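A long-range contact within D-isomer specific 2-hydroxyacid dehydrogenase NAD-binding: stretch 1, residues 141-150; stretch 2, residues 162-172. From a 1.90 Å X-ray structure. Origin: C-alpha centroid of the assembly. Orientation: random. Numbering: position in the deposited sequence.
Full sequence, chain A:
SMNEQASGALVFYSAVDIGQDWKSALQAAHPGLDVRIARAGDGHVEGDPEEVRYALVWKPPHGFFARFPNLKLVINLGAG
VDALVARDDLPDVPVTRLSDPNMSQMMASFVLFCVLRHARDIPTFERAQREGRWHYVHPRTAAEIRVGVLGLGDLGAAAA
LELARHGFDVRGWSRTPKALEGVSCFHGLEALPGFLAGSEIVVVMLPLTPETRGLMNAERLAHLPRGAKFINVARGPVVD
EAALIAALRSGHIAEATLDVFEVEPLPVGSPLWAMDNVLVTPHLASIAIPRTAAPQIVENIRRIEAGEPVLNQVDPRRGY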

ATOM      1  N   THR A 141       1.188  10.663 -13.398  1.00 38.15           N
ATOM      2  CA  THR A 141       0.518  11.259 -12.238  1.00 36.93           C
ATOM      3  C   THR A 141      -0.659  10.375 -11.793  1.00 34.53           C
ATOM      4  O   THR A 141      -1.238   9.635 -12.596  1.00 32.49           O
ATOM      5  N   ALA A 142      -1.037  10.481 -10.533  1.00 32.46           N
ATOM      6  CA  ALA A 142      -2.253   9.841 -10.039  1.00 32.63           C
ATOM      7  C   ALA A 142      -3.506  10.184 -10.886  1.00 29.44           C
ATOM      8  O   ALA A 142      -4.360   9.342 -11.129  1.00 29.77           O
ATOM      9  N   ALA A 143      -3.592  11.438 -11.318  1.00 29.26           N
ATOM     10  CA  ALA A 143      -4.738  11.936 -12.072  1.00 28.59           C
ATOM     11  C   ALA A 143      -4.930  11.226 -13.422  1.00 28.93           C
ATOM     12  O   ALA A 143      -6.046  11.168 -13.926  1.00 28.13           O
ATOM     13  N   GLU A 144      -3.868  10.663 -13.997  1.00 29.83           N
ATOM     14  CA  GLU A 144      -4.014   9.909 -15.211  1.00 31.73           C
ATOM     15  C   GLU A 144      -4.487   8.461 -14.975  1.00 30.00           C
ATOM     16  O   GLU A 144      -4.818   7.765 -15.915  1.00 29.68           O
ATOM     17  N   ILE A 145      -4.582   8.030 -13.722  1.00 27.59           N
ATOM     18  CA  ILE A 145      -4.966   6.649 -13.418  1.00 26.74           C
ATOM     19  C   ILE A 145      -6.423   6.531 -12.964  1.00 25.65           C
ATOM     20  O   ILE A 145      -6.843   7.043 -11.905  1.00 25.61           O
ATOM     21  N   ARG A 146      -7.193   5.841 -13.769  1.00 26.20           N
ATOM     22  CA  ARG A 146      -8.620   5.697 -13.528  1.00 27.97           C
ATOM     23  C   ARG A 146      -8.881   4.479 -12.669  1.00 25.20           C
ATOM     24  O   ARG A 146      -8.539   3.358 -13.068  1.00 27.08           O
ATOM     25  N   VAL A 147      -9.495   4.678 -11.515  1.00 24.18           N
ATOM     26  CA  VAL A 147      -9.709   3.589 -10.508  1.00 22.50           C
ATOM     27  C   VAL A 147     -11.240   3.557 -10.292  1.00 23.10           C
ATOM     28  O   VAL A 147     -11.862   4.595  -9.999  1.00 24.39           O
ATOM     29  N   GLY A 148     -11.815   2.391 -10.495  1.00 22.36           N
ATOM     30  CA  GLY A 148     -13.240   2.162 -10.395  1.00 22.46           C
ATOM     31  C   GLY A 148     -13.525   1.330  -9.153  1.00 22.31           C
ATOM     32  O   GLY A 148     -13.000   0.208  -9.014  1.00 23.13           O
ATOM     33  N   VAL A 149     -14.407   1.819  -8.289  1.00 21.81           N
ATOM     34  CA  VAL A 149     -14.888   1.020  -7.135  1.00 22.00           C
ATOM     35  C   VAL A 149     -16.311   0.473  -7.456  1.00 22.29           C
ATOM     36  O   VAL A 149     -17.248   1.269  -7.648  1.00 21.46           O
ATOM     37  N   LEU A 150     -16.434  -0.849  -7.581  1.00 23.61           N
ATOM     38  CA  LEU A 150     -17.676  -1.527  -7.880  1.00 25.29           C
ATOM     39  C   LEU A 150     -18.374  -1.835  -6.555  1.00 25.32           C
ATOM     40  O   LEU A 150     -17.982  -2.742  -5.836  1.00 25.57           O
ATOM     41  N   GLU A 162     -11.711   7.847   0.135  1.00 26.53           N
ATOM     42  CA  GLU A 162     -10.287   7.838   0.536  1.00 29.22           C
ATOM     43  C   GLU A 162      -9.357   7.834  -0.674  1.00 26.61           C
ATOM     44  O   GLU A 162      -8.354   8.536  -0.705  1.00 25.95           O
ATOM     45  N   LEU A 163      -9.694   7.034  -1.671  1.00 25.66           N
ATOM     46  CA  LEU A 163      -8.940   7.038  -2.943  1.00 25.17           C
ATOM     47  C   LEU A 163      -8.886   8.397  -3.636  1.00 26.37           C
ATOM     48  O   LEU A 163      -7.837   8.817  -4.169  1.00 25.49           O
ATOM     49  N   ALA A 164      -9.986   9.131  -3.589  1.00 26.39           N
ATOM     50  CA  ALA A 164     -10.013  10.429  -4.199  1.00 26.93           C
ATOM     51  C   ALA A 164      -9.080  11.408  -3.528  1.00 28.10           C
ATOM     52  O   ALA A 164      -8.527  12.252  -4.235  1.00 27.18           O
ATOM     53  N   ARG A 165      -8.775  11.230  -2.235  1.00 28.50           N
ATOM     54  CA  ARG A 165      -7.787  12.081  -1.565  1.00 31.03           C
ATOM     55  C   ARG A 165      -6.397  11.930  -2.111  1.00 30.60           C
ATOM     56  O   ARG A 165      -5.590  12.844  -1.987  1.00 30.67           O
ATOM     57  N   HIS A 166      -6.095  10.763  -2.678  1.00 28.09           N
ATOM     58  CA  HIS A 166      -4.810  10.505  -3.285  1.00 28.24           C
ATOM     59  C   HIS A 166      -4.633  10.965  -4.753  1.00 28.61           C
ATOM     60  O   HIS A 166      -3.566  10.732  -5.358  1.00 26.94           O
ATOM     61  N   GLY A 167      -5.625  11.694  -5.291  1.00 26.68           N
ATOM     62  CA  GLY A 167      -5.496  12.332  -6.582  1.00 27.12           C
ATOM     63  C   GLY A 167      -5.901  11.472  -7.790  1.00 25.82           C
ATOM     64  O   GLY A 167      -5.847  11.928  -8.917  1.00 24.67           O
ATOM     65  N   PHE A 168      -6.270  10.211  -7.565  1.00 24.84           N
ATOM     66  CA  PHE A 168      -6.687   9.347  -8.672  1.00 25.19           C
ATOM     67  C   PHE A 168      -7.966   9.835  -9.347  1.00 24.28           C
ATOM     68  O   PHE A 168      -8.749  10.588  -8.738  1.00 24.27           O
ATOM     69  N   ASP A 169      -8.158   9.461 -10.606  1.00 23.15           N
ATOM     70  CA  ASP A 169      -9.445   9.697 -11.270  1.00 25.58           C
ATOM     71  C   ASP A 169     -10.426   8.576 -10.815  1.00 24.68           C
ATOM     72  O   ASP A 169     -10.476   7.488 -11.426  1.00 24.71           O
ATOM     73  N   VAL A 170     -11.116   8.818  -9.695  1.00 24.00           N
ATOM     74  CA  VAL A 170     -11.891   7.765  -9.009  1.00 23.16           C
ATOM     75  C   VAL A 170     -13.335   7.755  -9.528  1.00 24.45           C
ATOM     76  O   VAL A 170     -13.988   8.797  -9.625  1.00 24.36           O
ATOM     77  N   ARG A 171     -13.782   6.568  -9.936  1.00 23.72           N
ATOM     78  CA  ARG A 171     -15.163   6.361 -10.329  1.00 24.83           C
ATOM     79  C   ARG A 171     -15.777   5.337  -9.418  1.00 22.73           C
ATOM     80  O   ARG A 171     -15.068   4.539  -8.852  1.00 21.99           O
ATOM     81  N   GLY A 172     -17.103   5.336  -9.297  1.00 22.18           N
ATOM     82  CA  GLY A 172     -17.772   4.303  -8.566  1.00 23.10           C
ATOM     83  C   GLY A 172     -19.022   3.860  -9.320  1.00 23.87           C
ATOM     84  O   GLY A 172     -19.591   4.624 -10.139  1.00 24.58           O
TER

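Four backbone hydrogen bonds hold parallel strands 146-150 and 169-172 together, the first from Asp169 N to the O of Ile145, just ahead of the first strand (3.0 Å), the others from Val147 N to Asp169 O (3.0 Å), Arg171 N to Val147 O (2.8 Å) and Val149 N to Arg171 O (2.9 Å). This pairing fixes which side chains share each sheet face. A water donates to Ala143 O (2.6 Å) and Asp169 OD2 (2.8 Å), bridging the 3-10 segment to the start of the second strand.

Arg146, Asp169 and Arg171 share one face. Asp169 (chi1 t) places OD2 near the edge of the Arg146 guanidinium, a long salt bridge of 4.0 Å to Arg146 NE. Arg146 (m, t) and Arg171 (p, t, p) bring their NH2 atoms within 3.1 Å of each other; both are donors, so this is a close approach of like charges without a hydrogen bond.

The opposite face is apolar. Val147 and Val149, both t, meet Leu163 (m, t) from the helix: Leu163 CD1 lies 3.9 Å from Val147 CG1 and 3.8 Å from Val149 CG2. Val147 CG2 also reaches Phe168 CB (3.9 Å). The Phe168 ring (chi1 m) extends its CD1 to 4.0 Å from both Ala142 CB, which points toward the second stretch, and Ile145 CB (m, t), which meets the ring edge.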

ATOM      1  CB  THR A 141      -0.051  12.654 -12.570  1.00 39.42           C
ATOM      2  OG1 THR A 141      -1.030  12.538 -13.614  1.00 41.53           O
ATOM      3  CG2 THR A 141       1.027  13.609 -13.018  1.00 43.22           C
ATOM      4  CB  ALA A 142      -2.483  10.297  -8.618  1.00 34.71           C
ATOM      5  CB  ALA A 143      -4.626  13.444 -12.257  1.00 30.06           C
ATOM      6  CB  GLU A 144      -2.766  10.025 -16.123  1.00 36.91           C
ATOM      7  CG  GLU A 144      -1.542   9.240 -15.767  1.00 40.01           C
ATOM      8  CD  GLU A 144      -0.318   9.689 -16.586  1.00 44.91           C
ATOM      9  OE1 GLU A 144       0.348  10.710 -16.279  1.00 47.62           O
ATOM     10  OE2 GLU A 144      -0.019   8.967 -17.539  1.00 48.24           O
ATOM     11  CB  ILE A 145      -4.020   6.026 -12.383  1.00 27.63           C
ATOM     12  CG1 ILE A 145      -2.571   6.128 -12.889  1.00 29.97           C
ATOM     13  CG2 ILE A 145      -4.392   4.551 -12.126  1.00 27.58           C
ATOM     14  CD1 ILE A 145      -1.541   5.607 -11.896  1.00 32.27           C
ATOM     15  CB  ARG A 146      -9.358   5.562 -14.852  1.00 32.02           C
ATOM     16  CG  ARG A 146      -9.160   6.760 -15.749  1.00 36.55           C
ATOM     17  CD  ARG A 146      -9.663   6.467 -17.147  1.00 45.28           C
ATOM     18  NE  ARG A 146     -10.910   7.179 -17.430  1.00 54.63           N
ATOM     19  CZ  ARG A 146     -11.652   7.012 -18.532  1.00 59.21           C
ATOM     20  NH1 ARG A 146     -11.294   6.148 -19.480  1.00 61.33           N
ATOM     21  NH2 ARG A 146     -12.754   7.732 -18.692  1.00 64.67           N
ATOM     22  CB  VAL A 147      -9.028   3.896  -9.155  1.00 23.04           C
ATOM     23  CG1 VAL A 147      -9.197   2.776  -8.138  1.00 22.61           C
ATOM     24  CG2 VAL A 147      -7.541   4.237  -9.323  1.00 24.35           C
ATOM     25  CB  VAL A 149     -14.923   1.917  -5.874  1.00 21.96           C
ATOM     26  CG1 VAL A 149     -15.396   1.146  -4.640  1.00 23.65           C
ATOM     27  CG2 VAL A 149     -13.570   2.478  -5.591  1.00 21.65           C
ATOM     28  CB  LEU A 150     -17.376  -2.778  -8.724  1.00 27.08           C
ATOM     29  CG  LEU A 150     -18.527  -3.590  -9.239  1.00 30.05           C
ATOM     30  CD1 LEU A 150     -19.220  -2.878 -10.392  1.00 30.96           C
ATOM     31  CD2 LEU A 150     -18.005  -4.943  -9.696  1.00 33.59           C
ATOM     32  CB  GLU A 162      -9.937   6.648   1.432  1.00 32.33           C
ATOM     33  CG  GLU A 162      -8.505   6.716   2.009  1.00 36.28           C
ATOM     34  CD  GLU A 162      -8.218   7.939   2.886  1.00 41.42           C
ATOM     35  OE1 GLU A 162      -9.135   8.454   3.578  1.00 44.01           O
ATOM     36  OE2 GLU A 162      -7.030   8.384   2.902  1.00 48.83           O
ATOM     37  CB  LEU A 163      -9.509   5.986  -3.880  1.00 24.00           C
ATOM     38  CG  LEU A 163      -9.280   4.520  -3.543  1.00 24.18           C
ATOM     39  CD1 LEU A 163     -10.126   3.620  -4.427  1.00 23.57           C
ATOM     40  CD2 LEU A 163      -7.811   4.141  -3.679  1.00 24.27           C
ATOM     41  CB  ALA A 164     -11.431  10.974  -4.258  1.00 27.36           C
ATOM     42  CB  ARG A 165      -7.733  11.823  -0.061  1.00 34.68           C
ATOM     43  CG  ARG A 165      -9.058  12.019   0.643  1.00 37.81           C
ATOM     44  CD  ARG A 165      -8.921  11.735   2.154  1.00 41.30           C
ATOM     45  NE  ARG A 165      -7.621  12.175   2.688  1.00 46.45           N
ATOM     46  CZ  ARG A 165      -7.393  13.334   3.311  1.00 52.01           C
ATOM     47  NH1 ARG A 165      -8.373  14.215   3.512  1.00 55.68           N
ATOM     48  NH2 ARG A 165      -6.176  13.628   3.746  1.00 54.02           N
ATOM     49  CB  HIS A 166      -4.470   9.029  -3.052  1.00 27.90           C
ATOM     50  CG  HIS A 166      -4.180   8.760  -1.623  1.00 28.71           C
ATOM     51  ND1 HIS A 166      -5.163   8.645  -0.659  1.00 31.04           N
ATOM     52  CD2 HIS A 166      -3.004   8.711  -0.963  1.00 29.08           C
ATOM     53  CE1 HIS A 166      -4.596   8.499   0.528  1.00 29.39           C
ATOM     54  NE2 HIS A 166      -3.287   8.531   0.360  1.00 31.93           N
ATOM     55  CB  PHE A 168      -6.909   7.904  -8.167  1.00 25.76           C
ATOM     56  CG  PHE A 168      -5.649   7.249  -7.672  1.00 25.58           C
ATOM     57  CD1 PHE A 168      -4.645   6.973  -8.545  1.00 27.60           C
ATOM     58  CD2 PHE A 168      -5.469   6.951  -6.316  1.00 27.05           C
ATOM     59  CE1 PHE A 168      -3.452   6.376  -8.123  1.00 28.62           C
ATOM     60  CE2 PHE A 168      -4.278   6.364  -5.858  1.00 27.70           C
ATOM     61  CZ  PHE A 168      -3.270   6.071  -6.765  1.00 28.95           C
ATOM     62  CB  ASP A 169      -9.220   9.701 -12.788  1.00 27.37           C
ATOM     63  CG  ASP A 169     -10.480  10.025 -13.587  1.00 31.04           C
ATOM     64  OD1 ASP A 169     -11.593  10.106 -13.020  1.00 30.03           O
ATOM     65  OD2 ASP A 169     -10.337  10.120 -14.813  1.00 30.56           O
ATOM     66  CB  VAL A 170     -11.844   7.909  -7.475  1.00 24.18           C
ATOM     67  CG1 VAL A 170     -12.599   6.791  -6.763  1.00 24.20           C
ATOM     68  CG2 VAL A 170     -10.416   7.956  -6.985  1.00 25.26           C
ATOM     69  CB  ARG A 171     -15.278   5.993 -11.842  1.00 26.52           C
ATOM     70  CG  ARG A 171     -14.235   4.993 -12.336  1.00 29.26           C
ATOM     71  CD  ARG A 171     -14.436   4.478 -13.776  1.00 31.74           C
ATOM     72  NE  ARG A 171     -14.381   5.587 -14.672  1.00 30.72           N
ATOM     73  CZ  ARG A 171     -14.887   5.684 -15.881  1.00 32.13           C
ATOM     74  NH1 ARG A 171     -15.480   4.677 -16.546  1.00 30.78           N
ATOM     75  NH2 ARG A 171     -14.740   6.848 -16.458  1.00 31.31           N
TER
HETATM   76  O   HOH W   1      -7.761  10.435 -15.802  1.00 40.80           O